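Local coordinates for protein DR2417 (Deinococcus radiodurans, PDB 4XWW) that probably degrades and matures RNA as a two-metal-ion 5'-3' exonuclease, and possibly endonuclease, of the metallo-beta-lactamase superfamily, working as a homodimer, at residues A[208-214]-A[407-412]; A[26-30]-A[400-406]; A[387-392]-A[415-420]. One frame throughout, in Å; residues are numbered along the deposited sequence.

Contact 1 of 3, residues A[208-214]-A[407-412]; sequences SDSTNAE and RHQINH. With nucleotides of chain C.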
loop_
_atom_site.group_PDB
_atom_site.type_symbol
_atom_site.label_atom_id
_atom_site.label_comp_id
_atom_site.label_asym_id
_atom_site.label_seq_id
_atom_site.Cartn_x
_atom_site.Cartn_y
_atom_site.Cartn_z
ATOM N N SER A 208 15.642 -8.594 21.329
ATOM C CA SER A 208 15.099 -9.636 20.458
ATOM C C SER A 208 14.237 -9.081 19.335
ATOM O O SER A 208 13.581 -8.039 19.456
ATOM C CB SER A 208 14.313 -10.654 21.293
ATOM O OG SER A 208 13.889 -11.768 20.524
ATOM N N ASP A 209 14.263 -9.828 18.240
ATOM C CA ASP A 209 13.634 -9.480 16.973
ATOM C C ASP A 209 12.109 -9.519 17.064
ATOM O O ASP A 209 11.534 -10.579 17.265
ATOM C CB ASP A 209 14.164 -10.471 15.927
ATOM C CG ASP A 209 13.584 -10.270 14.531
ATOM O OD1 ASP A 209 12.805 -9.314 14.282
ATOM O OD2 ASP A 209 13.966 -11.083 13.661
ATOM N N SER A 210 11.452 -8.370 16.906
ATOM C CA SER A 210 10.002 -8.307 17.109
ATOM C C SER A 210 9.184 -8.364 15.825
ATOM O O SER A 210 7.965 -8.225 15.877
ATOM C CB SER A 210 9.613 -7.020 17.852
ATOM O OG SER A 210 10.415 -6.835 19.012
ATOM N N THR A 211 9.849 -8.554 14.692
ATOM C CA THR A 211 9.196 -8.440 13.384
ATOM C C THR A 211 7.841 -9.141 13.304
ATOM O O THR A 211 6.830 -8.551 12.867
ATOM C CB THR A 211 10.103 -9.022 12.284
ATOM O OG1 THR A 211 11.349 -8.324 12.292
ATOM C CG2 THR A 211 9.451 -8.848 10.925
ATOM N N ASN A 212 7.819 -10.400 13.729
ATOM C CA ASN A 212 6.622 -11.225 13.613
ATOM C C ASN A 212 5.948 -11.448 14.961
ATOM O O ASN A 212 5.290 -12.458 15.178
ATOM C CB ASN A 212 6.946 -12.579 12.955
ATOM C CG ASN A 212 7.129 -12.467 11.450
ATOM O OD1 ASN A 212 6.724 -11.475 10.828
ATOM N ND2 ASN A 212 7.719 -13.500 10.851
ATOM N N ALA A 213 6.090 -10.489 15.867
ATOM C CA ALA A 213 5.553 -10.683 17.214
ATOM C C ALA A 213 4.018 -10.772 17.262
ATOM O O ALA A 213 3.463 -11.241 18.256
ATOM C CB ALA A 213 6.060 -9.565 18.150
ATOM N N GLU A 214 3.337 -10.345 16.194
ATOM C CA GLU A 214 1.864 -10.421 16.156
ATOM C C GLU A 214 1.362 -11.714 15.523
ATOM O O GLU A 214 0.158 -11.962 15.476
ATOM C CB GLU A 214 1.283 -9.205 15.419
ATOM C CG GLU A 214 1.594 -7.912 16.148
ATOM C CD GLU A 214 0.847 -6.708 15.593
ATOM O OE1 GLU A 214 -0.401 -6.766 15.484
ATOM O OE2 GLU A 214 1.506 -5.693 15.296
ATOM N N ARG A 407 3.920 -1.213 17.243
ATOM C CA ARG A 407 2.944 -2.293 17.369
ATOM C C ARG A 407 3.643 -3.650 17.599
ATOM O O ARG A 407 3.200 -4.470 18.408
ATOM C CB ARG A 407 2.014 -2.370 16.132
ATOM C CG ARG A 407 2.734 -2.518 14.801
ATOM C CD ARG A 407 1.784 -2.414 13.638
ATOM N NE ARG A 407 0.855 -3.541 13.637
ATOM C CZ ARG A 407 -0.167 -3.661 12.799
ATOM N NH1 ARG A 407 -0.390 -2.730 11.880
ATOM N NH2 ARG A 407 -0.974 -4.715 12.885
ATOM N N HIS A 408 4.744 -3.878 16.896
ATOM C CA HIS A 408 5.499 -5.116 17.021
ATOM C C HIS A 408 6.207 -5.214 18.362
ATOM O O HIS A 408 6.170 -6.246 19.030
ATOM C CB HIS A 408 6.522 -5.210 15.887
ATOM C CG HIS A 408 5.895 -5.047 14.541
ATOM N ND1 HIS A 408 6.325 -4.096 13.640
ATOM C CD2 HIS A 408 4.841 -5.667 13.973
ATOM C CE1 HIS A 408 5.573 -4.163 12.554
ATOM N NE2 HIS A 408 4.659 -5.097 12.726
ATOM N N GLN A 409 6.868 -4.132 18.736
ATOM C CA GLN A 409 7.584 -4.095 20.014
ATOM C C GLN A 409 6.667 -4.320 21.202
ATOM O O GLN A 409 7.001 -5.058 22.134
ATOM C CB GLN A 409 8.269 -2.756 20.191
ATOM C CG GLN A 409 9.465 -2.488 19.293
ATOM C CD GLN A 409 9.912 -1.045 19.450
ATOM O OE1 GLN A 409 9.196 -0.113 19.062
ATOM N NE2 GLN A 409 11.066 -0.852 20.055
ATOM N N ILE A 410 5.505 -3.664 21.170
ATOM C CA ILE A 410 4.596 -3.705 22.312
ATOM C C ILE A 410 3.965 -5.091 22.409
ATOM O O ILE A 410 3.797 -5.645 23.502
ATOM C CB ILE A 410 3.538 -2.588 22.203
ATOM C CG1 ILE A 410 4.221 -1.238 22.441
ATOM C CG2 ILE A 410 2.411 -2.812 23.195
ATOM C CD1 ILE A 410 3.334 -0.033 22.184
ATOM N N ASN A 411 3.674 -5.690 21.262
ATOM C CA ASN A 411 3.161 -7.050 21.277
ATOM C C ASN A 411 4.194 -8.077 21.721
ATOM O O ASN A 411 3.840 -9.070 22.337
ATOM C CB ASN A 411 2.580 -7.411 19.917
ATOM C CG ASN A 411 1.163 -6.956 19.801
ATOM O OD1 ASN A 411 0.278 -7.537 20.424
ATOM N ND2 ASN A 411 0.938 -5.872 19.069
ATOM N N HIS A 412 5.472 -7.820 21.444
ATOM C CA HIS A 412 6.549 -8.689 21.920
ATOM C C HIS A 412 6.626 -8.592 23.452
ATOM O O HIS A 412 6.804 -9.589 24.155
ATOM C CB HIS A 412 7.873 -8.272 21.268
ATOM C CG HIS A 412 8.931 -9.338 21.256
ATOM N ND1 HIS A 412 10.119 -9.180 20.568
ATOM C CD2 HIS A 412 9.004 -10.550 21.861
ATOM C CE1 HIS A 412 10.873 -10.254 20.740
ATOM N NE2 HIS A 412 10.227 -11.099 21.522
ATOM P P U C 2 9.711 -12.026 5.604
ATOM O OP1 U C 2 11.051 -12.560 5.277
ATOM O OP2 U C 2 9.094 -12.341 6.912
ATOM O "O5'" U C 2 9.717 -10.438 5.484
ATOM C "C5'" U C 2 10.299 -9.771 4.353
ATOM C "C4'" U C 2 10.970 -8.488 4.786
ATOM O "O4'" U C 2 9.965 -7.486 5.111
ATOM C "C3'" U C 2 11.872 -8.592 6.014
ATOM O "O3'" U C 2 13.030 -7.801 5.796
ATOM C "C2'" U C 2 11.038 -7.942 7.112
ATOM O "O2'" U C 2 11.822 -7.396 8.151
ATOM C "C1'" U C 2 10.320 -6.855 6.319
ATOM N N1 U C 2 9.102 -6.343 6.960
ATOM C C2 U C 2 8.883 -4.979 6.921
ATOM O O2 U C 2 9.647 -4.201 6.377
ATOM N N3 U C 2 7.733 -4.563 7.543
ATOM C C4 U C 2 6.801 -5.348 8.187
ATOM O O4 U C 2 5.813 -4.818 8.698
ATOM C C5 U C 2 7.101 -6.746 8.188
ATOM C C6 U C 2 8.214 -7.185 7.589
HETATM O O HOH W 1 12.178 -13.082 22.101
#
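An active-site loop leaving strand 205-209 rests on helix 406-417, residues 208-214 against 407-412, beside the bound RNA. Strand 205-209 ends at Asp209, the predicted proton donor, whose CA-to-CB bond points away from the helix. Its OD1 accepts from Thr211 N at 3.1 Å, an Asx turn, and from Thr211 OG1 at 2.7 Å, while OD2 bonds His381, the predicted proton acceptor. A type I turn from Ser210 to Ala213, closed by Ala213 N to Ser210 O at 2.9 Å, then brings the chain along helix 406-417. At its start Ser210 O lies 3.3 Å from His408 CB; at its end Ala213 CB sits 3.4 Å from His408 O and 3.8 Å from His412 CB. In this beta-CASP nuclease the loop and helix come from sequence regions almost two hundred residues apart, and His412 ties them together: ND1 donates to Ser210 OG at 2.8 Å, and water 1 links NE2 (2.8 Å) to Ser208 OG (2.7 Å). Farther along, a salt bridge joins Arg407 NE to Glu214 OE2 at 2.8 Å. Both side chains also reach the second subunit, Glu214 bonding its Tyr370 and Arg407 its Asn355. On the RNA side, Thr211 CG2 is 3.9 Å from C6 of U2 of chain C, and His408 CE1 is 3.9 Å from O4 of the same nucleotide.

Contact 2 of 3, residues A[26-30]-A[400-406]; sequences GMGEI and LPWHGEP. With ZN (zinc ion), chain F; nucleotides of chain C.
This is a loop-to-loop contact at the rim of the zinc site, where the irregular segment 26-30, between strands 19-23 and 34-39, packs on the end of strand 398-402 and the turn beyond it. Nearest CA pairs are Gly26-His403 (5.4 Å), Met27-Trp402 (5.6 Å) and Gly28-Glu405 (4.0 Å). Gly26 (phi/psi 94/-4) and Gly28 (72/16) both have positive phi. Gly26 O accepts a weak hydrogen bond from His403 N at 3.3 Å, and Gly404 O stands 3.0 Å from both Gly28 N and Glu29 N. Gly26 N donates to Glu29 OE2 at 2.9 Å, which also forms a salt bridge with Lys32. Metallo-beta-lactamase enzymes carry metal ligands on loops at strand ends, and His403 follows that rule: with phi/psi 54/55 and chi1 t, its NE2 binds zinc at 2.2 Å; water 3 lies 2.0 Å from the metal, and Asp88 and His89 are further ligands. Ile30 (chi1 m, chi2 t) flanks the histidine, CG2 3.8 Å from His403 CE1 and 3.4 Å from O2' of U2 of chain C. Met27 (m, m, t) folds back, placing CE 3.8 Å from Trp402 CB and SD 5.0 Å from the centroid of the Trp402 five-membered ring, an edge-on Met-aromatic contact. Glu405, the N-cap residue of helix 406-417, shares water 2 with Ile30 (OE2 2.8 Å, Ile30 N 2.9 Å), while its OE1 bonds Asn359 of the second subunit.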
loop_
_atom_site.group_PDB
_atom_site.type_symbol
_atom_site.label_atom_id
_atom_site.label_comp_id
_atom_site.label_asym_id
_atom_site.label_seq_id
_atom_site.Cartn_x
_atom_site.Cartn_y
_atom_site.Cartn_z
ATOM N N GLY A 26 16.524 1.381 13.869
ATOM C CA GLY A 26 15.984 0.039 14.002
ATOM C C GLY A 26 15.014 -0.178 15.152
ATOM O O GLY A 26 14.436 -1.255 15.293
ATOM N N MET A 27 14.827 0.849 15.972
ATOM C CA MET A 27 13.835 0.812 17.042
ATOM C C MET A 27 12.591 1.590 16.607
ATOM O O MET A 27 12.708 2.707 16.109
ATOM C CB MET A 27 14.393 1.423 18.326
ATOM C CG MET A 27 15.370 0.537 19.095
ATOM S SD MET A 27 14.602 -0.906 19.837
ATOM C CE MET A 27 15.965 -1.479 20.876
ATOM N N GLY A 28 11.409 1.014 16.790
ATOM C CA GLY A 28 10.192 1.717 16.394
ATOM C C GLY A 28 10.025 1.785 14.884
ATOM O O GLY A 28 9.223 2.579 14.353
ATOM N N GLU A 29 10.785 0.937 14.195
ATOM C CA GLU A 29 10.756 0.829 12.738
ATOM C C GLU A 29 11.354 -0.508 12.348
ATOM O O GLU A 29 12.051 -1.149 13.147
ATOM C CB GLU A 29 11.567 1.947 12.087
ATOM C CG GLU A 29 13.064 1.866 12.453
ATOM C CD GLU A 29 13.888 2.968 11.825
ATOM O OE1 GLU A 29 13.448 3.547 10.814
ATOM O OE2 GLU A 29 14.981 3.263 12.352
ATOM N N ILE A 30 11.116 -0.903 11.109
ATOM C CA ILE A 30 11.826 -2.010 10.527
ATOM C C ILE A 30 12.737 -1.442 9.434
ATOM O O ILE A 30 12.272 -1.046 8.367
ATOM C CB ILE A 30 10.871 -3.051 9.976
ATOM C CG1 ILE A 30 10.035 -3.618 11.131
ATOM C CG2 ILE A 30 11.660 -4.146 9.256
ATOM C CD1 ILE A 30 9.044 -4.664 10.735
ATOM N N LEU A 400 14.495 -5.564 25.916
ATOM C CA LEU A 400 14.323 -4.536 24.893
ATOM C C LEU A 400 13.840 -5.149 23.590
ATOM O O LEU A 400 14.647 -5.581 22.769
ATOM C CB LEU A 400 15.632 -3.792 24.608
ATOM C CG LEU A 400 16.104 -2.641 25.484
ATOM C CD1 LEU A 400 17.416 -2.098 24.918
ATOM C CD2 LEU A 400 15.056 -1.542 25.521
ATOM N N PRO A 401 12.520 -5.182 23.384
ATOM C CA PRO A 401 12.026 -5.658 22.087
ATOM C C PRO A 401 12.458 -4.692 20.984
ATOM O O PRO A 401 12.329 -3.469 21.131
ATOM C CB PRO A 401 10.506 -5.691 22.277
ATOM C CG PRO A 401 10.249 -4.798 23.476
ATOM C CD PRO A 401 11.439 -4.966 24.356
ATOM N N TRP A 402 12.944 -5.249 19.880
ATOM C CA TRP A 402 13.730 -4.510 18.901
ATOM C C TRP A 402 13.309 -4.922 17.478
ATOM O O TRP A 402 12.525 -5.861 17.333
ATOM C CB TRP A 402 15.235 -4.764 19.208
ATOM C CG TRP A 402 16.175 -4.566 18.070
ATOM C CD1 TRP A 402 16.761 -3.390 17.682
ATOM C CD2 TRP A 402 16.666 -5.572 17.186
ATOM N NE1 TRP A 402 17.555 -3.601 16.586
ATOM C CE2 TRP A 402 17.514 -4.935 16.260
ATOM C CE3 TRP A 402 16.472 -6.958 17.086
ATOM C CZ2 TRP A 402 18.179 -5.630 15.243
ATOM C CZ3 TRP A 402 17.115 -7.655 16.050
ATOM C CH2 TRP A 402 17.955 -6.980 15.146
ATOM N N HIS A 403 13.794 -4.227 16.446
ATOM C CA HIS A 403 13.510 -4.593 15.048
ATOM C C HIS A 403 11.993 -4.713 14.812
ATOM O O HIS A 403 11.474 -5.748 14.365
ATOM C CB HIS A 403 14.235 -5.913 14.672
ATOM C CG HIS A 403 14.443 -6.116 13.197
ATOM N ND1 HIS A 403 13.418 -6.509 12.358
ATOM C CD2 HIS A 403 15.552 -6.051 12.422
ATOM C CE1 HIS A 403 13.883 -6.651 11.130
ATOM N NE2 HIS A 403 15.170 -6.369 11.133
ATOM N N GLY A 404 11.283 -3.640 15.146
ATOM C CA GLY A 404 9.847 -3.611 14.965
ATOM C C GLY A 404 9.332 -2.209 15.147
ATOM O O GLY A 404 9.952 -1.401 15.826
ATOM N N GLU A 405 8.183 -1.933 14.536
ATOM C CA GLU A 405 7.453 -0.697 14.794
ATOM C C GLU A 405 6.850 -0.815 16.191
ATOM O O GLU A 405 6.822 -1.899 16.740
ATOM C CB GLU A 405 6.385 -0.495 13.728
ATOM C CG GLU A 405 6.996 -0.286 12.346
ATOM C CD GLU A 405 5.980 -0.360 11.218
ATOM O OE1 GLU A 405 4.837 -0.794 11.460
ATOM O OE2 GLU A 405 6.345 0.031 10.091
ATOM N N PRO A 406 6.340 0.286 16.763
ATOM C CA PRO A 406 5.793 0.151 18.120
ATOM C C PRO A 406 4.754 -0.975 18.256
ATOM O O PRO A 406 4.776 -1.672 19.284
ATOM C CB PRO A 406 5.189 1.535 18.373
ATOM C CG PRO A 406 6.142 2.465 17.589
ATOM C CD PRO A 406 6.316 1.687 16.301
HETATM ZN ZN ZN F . 16.682 -6.793 9.634
ATOM P P U C 2 9.711 -12.026 5.604
ATOM O OP1 U C 2 11.051 -12.560 5.277
ATOM O OP2 U C 2 9.094 -12.341 6.912
ATOM O "O5'" U C 2 9.717 -10.438 5.484
ATOM C "C5'" U C 2 10.299 -9.771 4.353
ATOM C "C4'" U C 2 10.970 -8.488 4.786
ATOM O "O4'" U C 2 9.965 -7.486 5.111
ATOM C "C3'" U C 2 11.872 -8.592 6.014
ATOM O "O3'" U C 2 13.030 -7.801 5.796
ATOM C "C2'" U C 2 11.038 -7.942 7.112
ATOM O "O2'" U C 2 11.822 -7.396 8.151
ATOM C "C1'" U C 2 10.320 -6.855 6.319
ATOM N N1 U C 2 9.102 -6.343 6.960
ATOM C C2 U C 2 8.883 -4.979 6.921
ATOM O O2 U C 2 9.647 -4.201 6.377
ATOM N N3 U C 2 7.733 -4.563 7.543
ATOM C C4 U C 2 6.801 -5.348 8.187
ATOM O O4 U C 2 5.813 -4.818 8.698
ATOM C C5 U C 2 7.101 -6.746 8.188
ATOM C C6 U C 2 8.214 -7.185 7.589
HETATM O O HOH W 2 9.090 0.596 9.608
HETATM O O HOH W 3 16.520 -8.698 8.973
#

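Contact 3 of 3, residues A[387-392]-A[415-420]; sequences LATILN and LAQTLP
Leu419, Leu391 and Leu415 give up the most surface here, and all three direct their CA-to-CB bonds toward the opposing segment. Residues 387-392 are helical, with Leu391 N bonded to Leu387 O (3.0 Å) and Asn392 N to Ala388 O (2.7 Å). Residues 415-420 leave helix 406-417: Thr418 N and Thr418 OG1 bond Leu415 O at 3.1 and 2.8 Å, and Leu419 then adopts phi/psi -85/165. The nearest CA pairs, Leu391-Ala416 at 6.8 Å and Asn392-Leu419 at 7.3 Å, set the spacing. Leu419 (chi1 m, chi2 t) sends CD1 to 3.6 Å from Leu391 CB and 3.9 Å from Ala388 CA. Leu391 (m, t) reaches the small Ala416, CD2 to CB 3.9 Å, and also packs on Phe399 of the strand below. In the helix-strand-helix unit 384-417, where two helices joined through strand 398-402 pack side by side over the sheet, a small alanine on each segment thus meets a leucine of the other. Leu415 (t, p) fills the other end, with CD2 3.8 Å from Leu387 CB and 4.1 Å from Ala388 N. Leu387 (m, t) in turn reaches Ser208 on strand 205-209. The apolar patch ends at Asn392, whose OD1 makes 3.6 Å contacts with both Leu419 CB and Pro420 CD at the partly open margin.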
loop_
_atom_site.group_PDB
_atom_site.type_symbol
_atom_site.label_atom_id
_atom_site.label_comp_id
_atom_site.label_asym_id
_atom_site.label_seq_id
_atom_site.Cartn_x
_atom_site.Cartn_y
_atom_site.Cartn_z
ATOM N N LEU A 387 9.703 -16.706 19.507
ATOM C CA LEU A 387 10.071 -15.611 20.409
ATOM C C LEU A 387 9.953 -16.050 21.874
ATOM O O LEU A 387 10.810 -15.716 22.704
ATOM C CB LEU A 387 9.190 -14.370 20.140
ATOM C CG LEU A 387 9.282 -13.807 18.717
ATOM C CD1 LEU A 387 8.316 -12.620 18.532
ATOM C CD2 LEU A 387 10.745 -13.421 18.436
ATOM N N ALA A 388 8.889 -16.787 22.198
ATOM C CA ALA A 388 8.711 -17.311 23.560
ATOM C C ALA A 388 9.836 -18.272 23.959
ATOM O O ALA A 388 10.311 -18.272 25.102
ATOM C CB ALA A 388 7.375 -18.002 23.681
ATOM N N THR A 389 10.270 -19.090 23.013
ATOM C CA THR A 389 11.340 -20.031 23.274
ATOM C C THR A 389 12.602 -19.286 23.728
ATOM O O THR A 389 13.236 -19.647 24.727
ATOM C CB THR A 389 11.646 -20.884 22.034
ATOM O OG1 THR A 389 10.606 -21.854 21.868
ATOM C CG2 THR A 389 12.982 -21.622 22.195
ATOM N N ILE A 390 12.935 -18.211 23.024
ATOM C CA ILE A 390 14.096 -17.414 23.396
ATOM C C ILE A 390 13.934 -16.747 24.766
ATOM O O ILE A 390 14.852 -16.780 25.606
ATOM C CB ILE A 390 14.390 -16.351 22.341
ATOM C CG1 ILE A 390 14.649 -17.029 20.981
ATOM C CG2 ILE A 390 15.576 -15.451 22.814
ATOM C CD1 ILE A 390 15.747 -18.098 21.031
ATOM N N LEU A 391 12.774 -16.138 24.998
ATOM C CA LEU A 391 12.482 -15.536 26.299
ATOM C C LEU A 391 12.537 -16.574 27.420
ATOM O O LEU A 391 13.051 -16.284 28.493
ATOM C CB LEU A 391 11.106 -14.837 26.270
ATOM C CG LEU A 391 11.099 -13.453 25.605
ATOM C CD1 LEU A 391 9.770 -13.146 24.950
ATOM C CD2 LEU A 391 11.434 -12.375 26.635
ATOM N N ASN A 392 12.049 -17.787 27.172
ATOM C CA ASN A 392 12.061 -18.829 28.206
ATOM C C ASN A 392 13.458 -19.388 28.465
ATOM O O ASN A 392 13.792 -19.739 29.595
ATOM C CB ASN A 392 11.117 -19.986 27.831
ATOM C CG ASN A 392 9.635 -19.636 28.002
ATOM O OD1 ASN A 392 9.263 -18.806 28.835
ATOM N ND2 ASN A 392 8.787 -20.278 27.207
ATOM N N LEU A 415 3.726 -10.544 24.948
ATOM C CA LEU A 415 4.039 -11.972 24.886
ATOM C C LEU A 415 4.920 -12.379 26.080
ATOM O O LEU A 415 4.696 -13.402 26.726
ATOM C CB LEU A 415 4.748 -12.313 23.573
ATOM C CG LEU A 415 5.170 -13.771 23.409
ATOM C CD1 LEU A 415 3.957 -14.690 23.390
ATOM C CD2 LEU A 415 5.982 -13.938 22.122
ATOM N N ALA A 416 5.913 -11.556 26.382
ATOM C CA ALA A 416 6.829 -11.858 27.470
ATOM C C ALA A 416 6.081 -11.959 28.804
ATOM O O ALA A 416 6.399 -12.795 29.642
ATOM C CB ALA A 416 7.933 -10.801 27.544
ATOM N N GLN A 417 5.054 -11.135 28.971
ATOM C CA GLN A 417 4.288 -11.105 30.218
ATOM C C GLN A 417 3.462 -12.366 30.464
ATOM O O GLN A 417 3.040 -12.607 31.596
ATOM C CB GLN A 417 3.375 -9.876 30.242
ATOM C CG GLN A 417 4.109 -8.569 30.464
ATOM C CD GLN A 417 4.946 -8.604 31.722
ATOM O OE1 GLN A 417 4.477 -9.014 32.783
ATOM N NE2 GLN A 417 6.199 -8.191 31.610
ATOM N N THR A 418 3.244 -13.165 29.421
ATOM C CA THR A 418 2.385 -14.356 29.516
ATOM C C THR A 418 3.181 -15.599 29.921
ATOM O O THR A 418 2.592 -16.635 30.240
ATOM C CB THR A 418 1.642 -14.673 28.177
ATOM O OG1 THR A 418 2.573 -15.141 27.196
ATOM C CG2 THR A 418 0.853 -13.453 27.636
ATOM N N LEU A 419 4.507 -15.485 29.903
ATOM C CA LEU A 419 5.422 -16.617 30.144
ATOM C C LEU A 419 5.712 -16.876 31.621
ATOM O O LEU A 419 5.419 -16.033 32.472
ATOM C CB LEU A 419 6.723 -16.379 29.373
ATOM C CG LEU A 419 6.452 -16.105 27.888
ATOM C CD1 LEU A 419 7.756 -15.906 27.114
ATOM C CD2 LEU A 419 5.587 -17.204 27.242
ATOM N N PRO A 420 6.284 -18.057 31.945
ATOM C CA PRO A 420 6.455 -18.385 33.370
ATOM C C PRO A 420 7.348 -17.415 34.158
ATOM O O PRO A 420 7.110 -17.238 35.347
ATOM C CB PRO A 420 7.080 -19.782 33.333
ATOM C CG PRO A 420 6.587 -20.377 32.057
ATOM C CD PRO A 420 6.505 -19.232 31.077
#

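In the fold
Along the chain the segments run 26-30, 208-214, 387-392, 400-406, 407-412, 415-420, so every pair of contacts crosses. Contacts 1 and 2 have centres 7 Å apart and meet across adjacent strands 205-209 and 398-402 of one sheet, with Ser208 O 2.9 Å from Trp402 N. Contact 3 lies 12 Å from contact 1 and 18 Å from contact 2, centre to centre. It shares helix 406-417 with contact 1, and Leu387 CD2 touches Asp209 O at 3.2 Å. Contacts 1 and 2 bring loops from far earlier onto one helix-strand-helix unit, contact 2 at the zinc and contact 1 holding the predicted proton donor Asp209, both touching the second subunit; contact 3 packs the unit's two helices together.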